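Local coordinates for outer membrane protein Omp121 (PDB 5FQ8) that probably imports nutrients across the bacterial outer membrane, as a TonB-dependent receptor with a plug domain inside a beta barrel, at residues G146-A158 with I587-D599; A631-E643 with A684-K696. One frame throughout, in Å; residues are numbered along the deposited sequence.

Interaction 1: G146-A158 with I587-D599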
loop_
_atom_site.group_PDB
_atom_site.type_symbol
_atom_site.label_atom_id
_atom_site.label_comp_id
_atom_site.label_asym_id
_atom_site.label_seq_id
_atom_site.Cartn_x
_atom_site.Cartn_y
_atom_site.Cartn_z
ATOM N N GLY B 146 -28.097 33.083 -14.368
ATOM C CA GLY B 146 -29.358 32.422 -14.562
ATOM C C GLY B 146 -29.213 31.140 -15.329
ATOM O O GLY B 146 -28.249 30.930 -16.052
ATOM N N ALA B 147 -30.193 30.268 -15.159
ATOM C CA ALA B 147 -30.118 28.919 -15.692
ATOM C C ALA B 147 -31.276 28.629 -16.629
ATOM O O ALA B 147 -31.772 27.508 -16.668
ATOM C CB ALA B 147 -30.081 27.906 -14.554
ATOM N N ALA B 148 -31.712 29.629 -17.396
ATOM C CA ALA B 148 -32.825 29.461 -18.311
ATOM C C ALA B 148 -32.425 29.433 -19.775
ATOM O O ALA B 148 -33.247 29.066 -20.615
ATOM C CB ALA B 148 -33.848 30.581 -18.121
ATOM N N ALA B 149 -31.207 29.804 -20.108
ATOM C CA ALA B 149 -30.744 29.723 -21.470
ATOM C C ALA B 149 -29.326 29.164 -21.431
ATOM O O ALA B 149 -28.354 29.880 -21.617
ATOM C CB ALA B 149 -30.794 31.078 -22.164
ATOM N N THR B 150 -29.214 27.864 -21.174
ATOM C CA THR B 150 -27.925 27.213 -21.004
ATOM C C THR B 150 -27.611 26.245 -22.127
ATOM O O THR B 150 -26.787 25.349 -21.946
ATOM C CB THR B 150 -27.878 26.478 -19.670
ATOM O OG1 THR B 150 -29.035 25.650 -19.555
ATOM C CG2 THR B 150 -27.861 27.460 -18.536
ATOM N N ALA B 151 -28.248 26.404 -23.286
ATOM C CA ALA B 151 -28.026 25.478 -24.389
ATOM C C ALA B 151 -26.584 25.469 -24.864
ATOM O O ALA B 151 -26.153 24.500 -25.496
ATOM C CB ALA B 151 -28.937 25.827 -25.556
ATOM N N LEU B 152 -25.828 26.519 -24.582
ATOM C CA LEU B 152 -24.503 26.608 -25.164
ATOM C C LEU B 152 -23.487 25.784 -24.395
ATOM O O LEU B 152 -22.554 25.251 -24.994
ATOM C CB LEU B 152 -24.066 28.065 -25.227
ATOM C CG LEU B 152 -23.324 28.478 -26.488
ATOM C CD1 LEU B 152 -24.136 28.106 -27.691
ATOM C CD2 LEU B 152 -23.115 29.953 -26.462
ATOM N N TYR B 153 -23.642 25.656 -23.086
ATOM C CA TYR B 153 -22.640 24.970 -22.297
ATOM C C TYR B 153 -23.146 23.698 -21.645
ATOM O O TYR B 153 -22.329 22.921 -21.140
ATOM C CB TYR B 153 -22.088 25.894 -21.212
ATOM C CG TYR B 153 -21.758 27.267 -21.712
ATOM C CD1 TYR B 153 -20.618 27.500 -22.467
ATOM C CD2 TYR B 153 -22.590 28.341 -21.423
ATOM C CE1 TYR B 153 -20.317 28.765 -22.922
ATOM C CE2 TYR B 153 -22.300 29.609 -21.869
ATOM C CZ TYR B 153 -21.163 29.817 -22.618
ATOM O OH TYR B 153 -20.871 31.085 -23.064
ATOM N N GLY B 154 -24.444 23.463 -21.640
ATOM C CA GLY B 154 -24.963 22.182 -21.212
ATOM C C GLY B 154 -25.374 22.149 -19.755
ATOM O O GLY B 154 -25.546 23.175 -19.094
ATOM N N SER B 155 -25.510 20.923 -19.247
ATOM C CA SER B 155 -26.128 20.719 -17.944
ATOM C C SER B 155 -25.371 21.442 -16.844
ATOM O O SER B 155 -25.983 22.063 -15.972
ATOM C CB SER B 155 -26.216 19.232 -17.634
ATOM O OG SER B 155 -24.931 18.673 -17.495
ATOM N N ARG B 156 -24.041 21.406 -16.887
ATOM C CA ARG B 156 -23.273 22.013 -15.808
ATOM C C ARG B 156 -23.560 23.492 -15.668
ATOM O O ARG B 156 -23.245 24.077 -14.631
ATOM C CB ARG B 156 -21.779 21.793 -16.018
ATOM C CG ARG B 156 -21.379 20.349 -16.056
ATOM C CD ARG B 156 -19.908 20.211 -16.233
ATOM N NE ARG B 156 -19.519 20.237 -17.631
ATOM C CZ ARG B 156 -18.274 20.070 -18.042
ATOM N NH1 ARG B 156 -17.316 19.874 -17.158
ATOM N NH2 ARG B 156 -17.991 20.099 -19.326
ATOM N N ALA B 157 -24.174 24.103 -16.674
ATOM C CA ALA B 157 -24.408 25.536 -16.640
ATOM C C ALA B 157 -25.549 25.924 -15.718
ATOM O O ALA B 157 -25.709 27.113 -15.436
ATOM C CB ALA B 157 -24.681 26.047 -18.050
ATOM N N ALA B 158 -26.338 24.963 -15.243
ATOM C CA ALA B 158 -27.424 25.311 -14.343
ATOM C C ALA B 158 -26.897 25.856 -13.039
ATOM O O ALA B 158 -27.593 26.610 -12.360
ATOM C CB ALA B 158 -28.309 24.106 -14.072
ATOM N N ILE B 587 -35.211 46.458 -19.729
ATOM C CA ILE B 587 -36.017 45.550 -18.921
ATOM C C ILE B 587 -35.824 44.132 -19.447
ATOM O O ILE B 587 -35.689 43.924 -20.657
ATOM C CB ILE B 587 -37.501 45.972 -18.903
ATOM C CG1 ILE B 587 -38.268 45.181 -17.852
ATOM C CG2 ILE B 587 -38.133 45.786 -20.239
ATOM C CD1 ILE B 587 -39.740 45.441 -17.850
ATOM N N ARG B 588 -35.792 43.161 -18.525
ATOM C CA ARG B 588 -35.307 41.805 -18.772
ATOM C C ARG B 588 -36.309 40.764 -18.303
ATOM O O ARG B 588 -36.988 40.955 -17.294
ATOM C CB ARG B 588 -33.990 41.542 -18.039
ATOM C CG ARG B 588 -32.769 41.681 -18.867
ATOM C CD ARG B 588 -31.581 41.114 -18.143
ATOM N NE ARG B 588 -30.934 42.062 -17.245
ATOM C CZ ARG B 588 -31.098 42.070 -15.935
ATOM N NH1 ARG B 588 -31.896 41.180 -15.385
ATOM N NH2 ARG B 588 -30.468 42.959 -15.183
ATOM N N ALA B 589 -36.352 39.630 -19.002
ATOM C CA ALA B 589 -37.185 38.519 -18.559
ATOM C C ALA B 589 -36.695 37.218 -19.178
ATOM O O ALA B 589 -36.206 37.204 -20.307
ATOM C CB ALA B 589 -38.653 38.751 -18.907
ATOM N N SER B 590 -36.846 36.125 -18.427
ATOM C CA SER B 590 -36.411 34.810 -18.877
ATOM C C SER B 590 -37.262 33.716 -18.254
ATOM O O SER B 590 -37.661 33.807 -17.095
ATOM C CB SER B 590 -34.964 34.551 -18.516
ATOM O OG SER B 590 -34.860 34.354 -17.126
ATOM N N TRP B 591 -37.516 32.677 -19.042
ATOM C CA TRP B 591 -38.072 31.416 -18.577
ATOM C C TRP B 591 -37.402 30.310 -19.366
ATOM O O TRP B 591 -37.308 30.409 -20.588
ATOM C CB TRP B 591 -39.586 31.343 -18.786
ATOM C CG TRP B 591 -40.205 30.035 -18.362
ATOM C CD1 TRP B 591 -40.883 29.799 -17.212
ATOM C CD2 TRP B 591 -40.201 28.789 -19.088
ATOM N NE1 TRP B 591 -41.303 28.494 -17.164
ATOM C CE2 TRP B 591 -40.896 27.850 -18.303
ATOM C CE3 TRP B 591 -39.679 28.376 -20.323
ATOM C CZ2 TRP B 591 -41.081 26.521 -18.711
ATOM C CZ3 TRP B 591 -39.864 27.053 -20.723
ATOM C CH2 TRP B 591 -40.558 26.147 -19.921
ATOM N N GLY B 592 -36.973 29.255 -18.693
ATOM C CA GLY B 592 -36.370 28.147 -19.413
ATOM C C GLY B 592 -35.962 27.038 -18.471
ATOM O O GLY B 592 -36.116 27.135 -17.252
ATOM N N LYS B 593 -35.423 25.979 -19.064
ATOM C CA LYS B 593 -35.043 24.782 -18.333
ATOM C C LYS B 593 -33.622 24.367 -18.678
ATOM O O LYS B 593 -33.143 24.593 -19.789
ATOM C CB LYS B 593 -36.002 23.628 -18.625
ATOM C CG LYS B 593 -37.392 23.827 -18.054
ATOM C CD LYS B 593 -38.464 23.332 -18.998
ATOM C CE LYS B 593 -38.617 21.834 -18.921
ATOM N NZ LYS B 593 -39.780 21.461 -18.083
ATOM N N THR B 594 -32.948 23.764 -17.704
ATOM C CA THR B 594 -31.673 23.096 -17.924
ATOM C C THR B 594 -31.758 21.685 -17.368
ATOM O O THR B 594 -31.983 21.502 -16.168
ATOM C CB THR B 594 -30.516 23.840 -17.268
ATOM O OG1 THR B 594 -30.406 25.152 -17.823
ATOM C CG2 THR B 594 -29.237 23.094 -17.522
ATOM N N GLY B 595 -31.572 20.697 -18.236
ATOM C CA GLY B 595 -31.550 19.316 -17.804
ATOM C C GLY B 595 -30.235 18.920 -17.160
ATOM O O GLY B 595 -29.236 19.627 -17.230
ATOM N N ASN B 596 -30.241 17.752 -16.525
ATOM C CA ASN B 596 -29.052 17.260 -15.854
ATOM C C ASN B 596 -29.141 15.752 -15.708
ATOM O O ASN B 596 -30.231 15.183 -15.651
ATOM C CB ASN B 596 -28.891 17.904 -14.484
ATOM C CG ASN B 596 -27.522 17.725 -13.918
ATOM O OD1 ASN B 596 -26.563 17.537 -14.636
ATOM N ND2 ASN B 596 -27.422 17.800 -12.613
ATOM N N ASP B 597 -27.986 15.122 -15.644
ATOM C CA ASP B 597 -27.882 13.694 -15.437
ATOM C C ASP B 597 -27.402 13.423 -14.019
ATOM O O ASP B 597 -27.378 14.308 -13.169
ATOM C CB ASP B 597 -26.956 13.077 -16.485
ATOM C CG ASP B 597 -25.613 13.778 -16.579
ATOM O OD1 ASP B 597 -25.138 14.344 -15.580
ATOM O OD2 ASP B 597 -25.022 13.761 -17.669
ATOM N N ALA B 598 -26.990 12.195 -13.763
ATOM C CA ALA B 598 -26.559 11.797 -12.439
ATOM C C ALA B 598 -25.061 11.546 -12.412
ATOM O O ALA B 598 -24.382 11.557 -13.436
ATOM C CB ALA B 598 -27.319 10.554 -11.991
ATOM N N ASP B 599 -24.553 11.338 -11.206
ATOM C CA ASP B 599 -23.180 10.925 -11.009
ATOM C C ASP B 599 -22.979 9.514 -11.570
ATOM O O ASP B 599 -23.933 8.805 -11.891
ATOM C CB ASP B 599 -22.839 10.990 -9.524
ATOM C CG ASP B 599 -21.388 11.291 -9.272
ATOM O OD1 ASP B 599 -20.546 10.846 -10.080
ATOM O OD2 ASP B 599 -21.097 11.971 -8.263
#
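A plug-to-barrel contact of the TonB-dependent receptor fold brings Ala148, in the plug loop 146-158, against Gly592 of barrel strand 582-596. Here the backbones themselves meet. Gly592 has no side chain, and its CA approaches Ala148 CA to 3.9 Å; Ala148 CB rests on Gly592 N at 3.4 Å, while Gly592 CA makes a CA-H...O contact of 3.5 Å with Ala148 O. Thr594 dominates the middle of the contact, with more of its surface buried here than any other residue of the two segments. Its CG2, set anti to the backbone N (chi1 -61° for OG1), reaches Ala158 CB at 3.7 Å. The hydroxyl branch turns the other way, and OG1 is modelled 3.0 Å from Ala147 O, as a donor, but the bond is doubtful because OG1 is crowded against Thr150 OG1. Farther along, Ser155 directs CB at Gly595 O (3.1 Å), beside the Asn596 side chain. Strands 558-569 and 643-656 flank the barrel strand on its two sides, hydrogen-bonding to it in antiparallel fashion. Glu647 of the latter accepts from Ala147 N, and Arg670 of strand 661-680 donates to Ala158 O, so the plug loop is tied to several consecutive strands.

Interaction 2: A631-E643 with A684-K696. With MG (magnesium ion), chain L.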
loop_
_atom_site.group_PDB
_atom_site.type_symbol
_atom_site.label_atom_id
_atom_site.label_comp_id
_atom_site.label_asym_id
_atom_site.label_seq_id
_atom_site.Cartn_x
_atom_site.Cartn_y
_atom_site.Cartn_z
ATOM N N ALA B 631 -22.975 -7.351 -0.366
ATOM C CA ALA B 631 -23.945 -6.612 -1.160
ATOM C C ALA B 631 -23.850 -5.134 -0.844
ATOM O O ALA B 631 -23.861 -4.738 0.327
ATOM C CB ALA B 631 -25.359 -7.104 -0.900
ATOM N N GLY B 632 -23.775 -4.324 -1.896
ATOM C CA GLY B 632 -23.498 -2.910 -1.717
ATOM C C GLY B 632 -24.638 -2.200 -1.017
ATOM O O GLY B 632 -25.813 -2.505 -1.225
ATOM N N ASN B 633 -24.285 -1.232 -0.191
ATOM C CA ASN B 633 -25.306 -0.652 0.658
ATOM C C ASN B 633 -26.167 0.386 -0.036
ATOM O O ASN B 633 -27.093 0.895 0.598
ATOM C CB ASN B 633 -24.662 -0.032 1.886
ATOM C CG ASN B 633 -24.102 -1.056 2.813
ATOM O OD1 ASN B 633 -24.088 -2.244 2.514
ATOM N ND2 ASN B 633 -23.627 -0.606 3.953
ATOM N N VAL B 634 -25.914 0.709 -1.301
ATOM C CA VAL B 634 -26.652 1.754 -2.003
ATOM C C VAL B 634 -27.432 1.120 -3.139
ATOM O O VAL B 634 -26.856 0.680 -4.130
ATOM C CB VAL B 634 -25.729 2.857 -2.519
ATOM C CG1 VAL B 634 -26.512 3.801 -3.397
ATOM C CG2 VAL B 634 -25.111 3.588 -1.365
ATOM N N LEU B 635 -28.742 1.118 -3.015
ATOM C CA LEU B 635 -29.581 0.403 -3.955
ATOM C C LEU B 635 -29.595 1.127 -5.282
ATOM O O LEU B 635 -29.917 2.309 -5.343
ATOM C CB LEU B 635 -30.992 0.287 -3.393
ATOM C CG LEU B 635 -32.038 -0.494 -4.167
ATOM C CD1 LEU B 635 -31.569 -1.915 -4.341
ATOM C CD2 LEU B 635 -33.322 -0.451 -3.401
ATOM N N GLY B 636 -29.245 0.433 -6.342
ATOM C CA GLY B 636 -29.311 1.039 -7.647
ATOM C C GLY B 636 -30.736 1.149 -8.137
ATOM O O GLY B 636 -31.659 0.557 -7.590
ATOM N N SER B 637 -30.920 1.931 -9.195
ATOM C CA SER B 637 -32.245 2.167 -9.746
ATOM C C SER B 637 -32.121 2.335 -11.242
ATOM O O SER B 637 -31.286 3.111 -11.703
ATOM C CB SER B 637 -32.895 3.409 -9.133
ATOM O OG SER B 637 -34.114 3.705 -9.783
ATOM N N ASN B 638 -32.933 1.610 -11.992
ATOM C CA ASN B 638 -33.015 1.803 -13.428
ATOM C C ASN B 638 -34.277 2.545 -13.832
ATOM O O ASN B 638 -34.557 2.670 -15.026
ATOM C CB ASN B 638 -32.927 0.456 -14.152
ATOM C CG ASN B 638 -33.964 -0.535 -13.677
ATOM O OD1 ASN B 638 -34.591 -0.349 -12.640
ATOM N ND2 ASN B 638 -34.147 -1.603 -14.435
ATOM N N THR B 639 -35.039 3.032 -12.856
ATOM C CA THR B 639 -36.215 3.851 -13.083
ATOM C C THR B 639 -35.909 5.337 -13.017
ATOM O O THR B 639 -36.819 6.151 -13.188
ATOM C CB THR B 639 -37.293 3.510 -12.061
ATOM O OG1 THR B 639 -36.668 3.318 -10.794
ATOM C CG2 THR B 639 -38.000 2.253 -12.449
ATOM N N LEU B 640 -34.656 5.703 -12.777
ATOM C CA LEU B 640 -34.248 7.098 -12.801
ATOM C C LEU B 640 -34.747 7.796 -14.054
ATOM O O LEU B 640 -34.829 7.195 -15.125
ATOM C CB LEU B 640 -32.731 7.194 -12.745
ATOM C CG LEU B 640 -32.117 6.543 -11.526
ATOM C CD1 LEU B 640 -30.623 6.660 -11.593
ATOM C CD2 LEU B 640 -32.660 7.243 -10.317
ATOM N N SER B 641 -35.097 9.064 -13.901
ATOM C CA SER B 641 -35.339 10.003 -14.981
ATOM C C SER B 641 -34.404 11.192 -14.816
ATOM O O SER B 641 -33.830 11.388 -13.742
ATOM C CB SER B 641 -36.794 10.472 -14.966
ATOM O OG SER B 641 -37.060 11.109 -13.739
ATOM N N PRO B 642 -34.223 12.006 -15.850
ATOM C CA PRO B 642 -33.245 13.093 -15.761
ATOM C C PRO B 642 -33.663 14.166 -14.774
ATOM O O PRO B 642 -34.800 14.236 -14.321
ATOM C CB PRO B 642 -33.205 13.651 -17.182
ATOM C CG PRO B 642 -33.735 12.569 -18.026
ATOM C CD PRO B 642 -34.753 11.870 -17.210
ATOM N N GLU B 643 -32.705 15.018 -14.436
ATOM C CA GLU B 643 -32.977 16.195 -13.628
ATOM C C GLU B 643 -33.365 17.361 -14.523
ATOM O O GLU B 643 -32.905 17.480 -15.657
ATOM C CB GLU B 643 -31.753 16.556 -12.783
ATOM C CG GLU B 643 -31.736 17.992 -12.257
ATOM C CD GLU B 643 -30.514 18.340 -11.424
ATOM O OE1 GLU B 643 -29.979 17.460 -10.733
ATOM O OE2 GLU B 643 -30.087 19.513 -11.459
ATOM N N ALA B 684 -32.686 -1.516 7.839
ATOM C CA ALA B 684 -33.453 -2.745 7.941
ATOM C C ALA B 684 -33.945 -3.214 6.589
ATOM O O ALA B 684 -34.363 -4.368 6.455
ATOM C CB ALA B 684 -34.630 -2.555 8.880
ATOM N N SER B 685 -33.923 -2.344 5.593
ATOM C CA SER B 685 -34.344 -2.727 4.263
ATOM C C SER B 685 -33.298 -3.538 3.547
ATOM O O SER B 685 -33.582 -4.059 2.470
ATOM C CB SER B 685 -34.646 -1.484 3.446
ATOM O OG SER B 685 -33.578 -0.580 3.590
ATOM N N GLY B 686 -32.107 -3.639 4.110
ATOM C CA GLY B 686 -30.991 -4.258 3.443
ATOM C C GLY B 686 -30.037 -3.285 2.798
ATOM O O GLY B 686 -28.927 -3.677 2.442
ATOM N N TYR B 687 -30.437 -2.037 2.635
ATOM C CA TYR B 687 -29.585 -1.000 2.088
ATOM C C TYR B 687 -29.699 0.237 2.964
ATOM O O TYR B 687 -30.696 0.423 3.655
ATOM C CB TYR B 687 -29.979 -0.684 0.660
ATOM C CG TYR B 687 -30.040 -1.872 -0.272
ATOM C CD1 TYR B 687 -31.090 -2.775 -0.219
ATOM C CD2 TYR B 687 -29.065 -2.068 -1.230
ATOM C CE1 TYR B 687 -31.154 -3.844 -1.085
ATOM C CE2 TYR B 687 -29.123 -3.132 -2.094
ATOM C CZ TYR B 687 -30.168 -4.013 -2.016
ATOM O OH TYR B 687 -30.217 -5.068 -2.883
ATOM N N THR B 688 -28.657 1.059 2.960
ATOM C CA THR B 688 -28.664 2.304 3.710
ATOM C C THR B 688 -29.050 3.504 2.872
ATOM O O THR B 688 -29.195 4.602 3.418
ATOM C CB THR B 688 -27.302 2.582 4.301
ATOM O OG1 THR B 688 -26.321 2.366 3.289
ATOM C CG2 THR B 688 -27.044 1.683 5.416
ATOM N N ALA B 689 -29.197 3.331 1.567
ATOM C CA ALA B 689 -29.611 4.429 0.717
ATOM C C ALA B 689 -30.171 3.853 -0.561
ATOM O O ALA B 689 -29.848 2.734 -0.947
ATOM C CB ALA B 689 -28.455 5.379 0.417
ATOM N N GLN B 690 -31.030 4.621 -1.204
ATOM C CA GLN B 690 -31.542 4.264 -2.512
ATOM C C GLN B 690 -31.392 5.466 -3.413
ATOM O O GLN B 690 -31.707 6.583 -3.008
ATOM C CB GLN B 690 -32.995 3.820 -2.461
ATOM C CG GLN B 690 -33.526 3.465 -3.825
ATOM C CD GLN B 690 -34.972 3.079 -3.822
ATOM O OE1 GLN B 690 -35.517 2.695 -4.850
ATOM N NE2 GLN B 690 -35.613 3.185 -2.672
ATOM N N ASN B 691 -30.881 5.248 -4.614
ATOM C CA ASN B 691 -30.758 6.330 -5.578
ATOM C C ASN B 691 -32.118 6.593 -6.195
ATOM O O ASN B 691 -32.701 5.701 -6.815
ATOM C CB ASN B 691 -29.750 5.968 -6.663
ATOM C CG ASN B 691 -28.365 5.774 -6.132
ATOM O OD1 ASN B 691 -27.999 6.311 -5.094
ATOM N ND2 ASN B 691 -27.570 5.012 -6.858
ATOM N N MET B 692 -32.636 7.804 -6.031
ATOM C CA MET B 692 -33.881 8.125 -6.704
ATOM C C MET B 692 -33.924 9.606 -7.015
ATOM O O MET B 692 -33.095 10.381 -6.544
ATOM C CB MET B 692 -35.087 7.692 -5.872
ATOM C CG MET B 692 -35.023 8.047 -4.406
ATOM S SD MET B 692 -35.995 6.928 -3.388
ATOM C CE MET B 692 -37.297 6.477 -4.494
ATOM N N ASN B 693 -34.886 9.977 -7.851
ATOM C CA ASN B 693 -35.107 11.374 -8.194
ATOM C C ASN B 693 -35.738 12.113 -7.028
ATOM O O ASN B 693 -36.798 11.721 -6.542
ATOM C CB ASN B 693 -36.019 11.468 -9.411
ATOM C CG ASN B 693 -35.472 10.728 -10.597
ATOM O OD1 ASN B 693 -36.010 9.714 -10.998
ATOM N ND2 ASN B 693 -34.395 11.229 -11.165
ATOM N N LEU B 694 -35.110 13.198 -6.597
ATOM C CA LEU B 694 -35.630 13.939 -5.462
ATOM C C LEU B 694 -36.769 14.859 -5.883
ATOM O O LEU B 694 -37.217 14.877 -7.031
ATOM C CB LEU B 694 -34.534 14.759 -4.797
ATOM C CG LEU B 694 -33.390 14.051 -4.104
ATOM C CD1 LEU B 694 -32.637 15.022 -3.247
ATOM C CD2 LEU B 694 -33.901 12.920 -3.275
ATOM N N GLY B 695 -37.244 15.629 -4.928
ATOM C CA GLY B 695 -38.190 16.682 -5.208
ATOM C C GLY B 695 -37.498 17.957 -5.641
ATOM O O GLY B 695 -36.336 17.967 -6.049
ATOM N N LYS B 696 -38.234 19.052 -5.540
ATOM C CA LYS B 696 -37.740 20.361 -5.932
ATOM C C LYS B 696 -36.944 21.003 -4.808
ATOM O O LYS B 696 -37.399 21.070 -3.667
ATOM C CB LYS B 696 -38.907 21.265 -6.321
ATOM C CG LYS B 696 -39.690 20.771 -7.509
ATOM C CD LYS B 696 -40.984 21.523 -7.700
ATOM C CE LYS B 696 -41.714 20.953 -8.868
ATOM N NZ LYS B 696 -42.796 21.816 -9.325
HETATM MG MG MG L . -24.577 -4.341 2.372
HETATM O O HOH W 1 -26.239 -4.000 1.295
HETATM O O HOH W 2 -34.425 1.175 -6.974
HETATM O O HOH W 3 -35.357 5.356 -7.897
HETATM O O HOH W 4 -22.673 -4.764 2.964
#
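Asn633 O collects the donors of Thr688: Thr688 N, in the carbonyl plane at 2.8 Å, and Thr688 OG1, above that plane at 3.2 Å. A weak third bond comes from Ala689 N. The Thr688 hydroxyl can do this because chi1 of 46° places OG1 between the backbone N and the carbonyl carbon, beside Asn633 CB. Next along, Leu635 N donates to Ala689 O at 2.8 Å with an N-H...O angle of 173°, and Asn691 N returns a nearly straight bond to Leu635 O. Leu635 CD1 lies over one face of the Tyr687 ring, 3.7 Å from its centroid, in a CH-pi contact displaced toward the rim; CD2 runs beside the extended Gln690 chain. On the other face, the one that carries Val634 and Ala689, Val634 CG1 meets Asn691 OD1 at 3.4 Å, the two side chains crossing at about a right angle.

These bonds make a short parallel pair, Val634 with Ala689 and Leu635 with Gln690, on which strand 661-680 adds an antiparallel neighbour through Gln690 and Met692. Beyond the pairing, the Asn693 amide binds the backbone of Ser641: OD1 accepts Ser641 N at 3.1 Å, and ND2 gives Ser641 O a weak bond while also donating to Lys674 O. Ser678 and Met602 hold the Asn691 amide. At the opposite end Ala631 O and Asn633 OD1 each bind magnesium at 2.2 Å. Two waters and one backbone atom of another protein chain also bind the ion, and one of these waters donates to Gly686 O.

Interactions 1 and 2 have centres 25 Å apart yet meet directly, Asn596 near the end of 587-599 and Glu643 at the end of 631-643. Asn596 O lies 2.8 Å from Glu643 N, a probable backbone hydrogen bond, and Asn596 ND2 donates to Glu643 OE1. Pro642 CB packs on Asn596 O at 3.7 Å. This junction belongs to the antiparallel pairing of strands 582-596 and 643-656, so the strand that receives the plug is hydrogen-bonded to the strand into which 631-643 leads. Interaction 2 alone reaches a bound ion, the magnesium shared with another protein chain. Interaction 1 binds no ion or lipid itself; a bound 3-decanoyloxypropyl decanoate lies about 14 Å from residue Gly154, too far for contact.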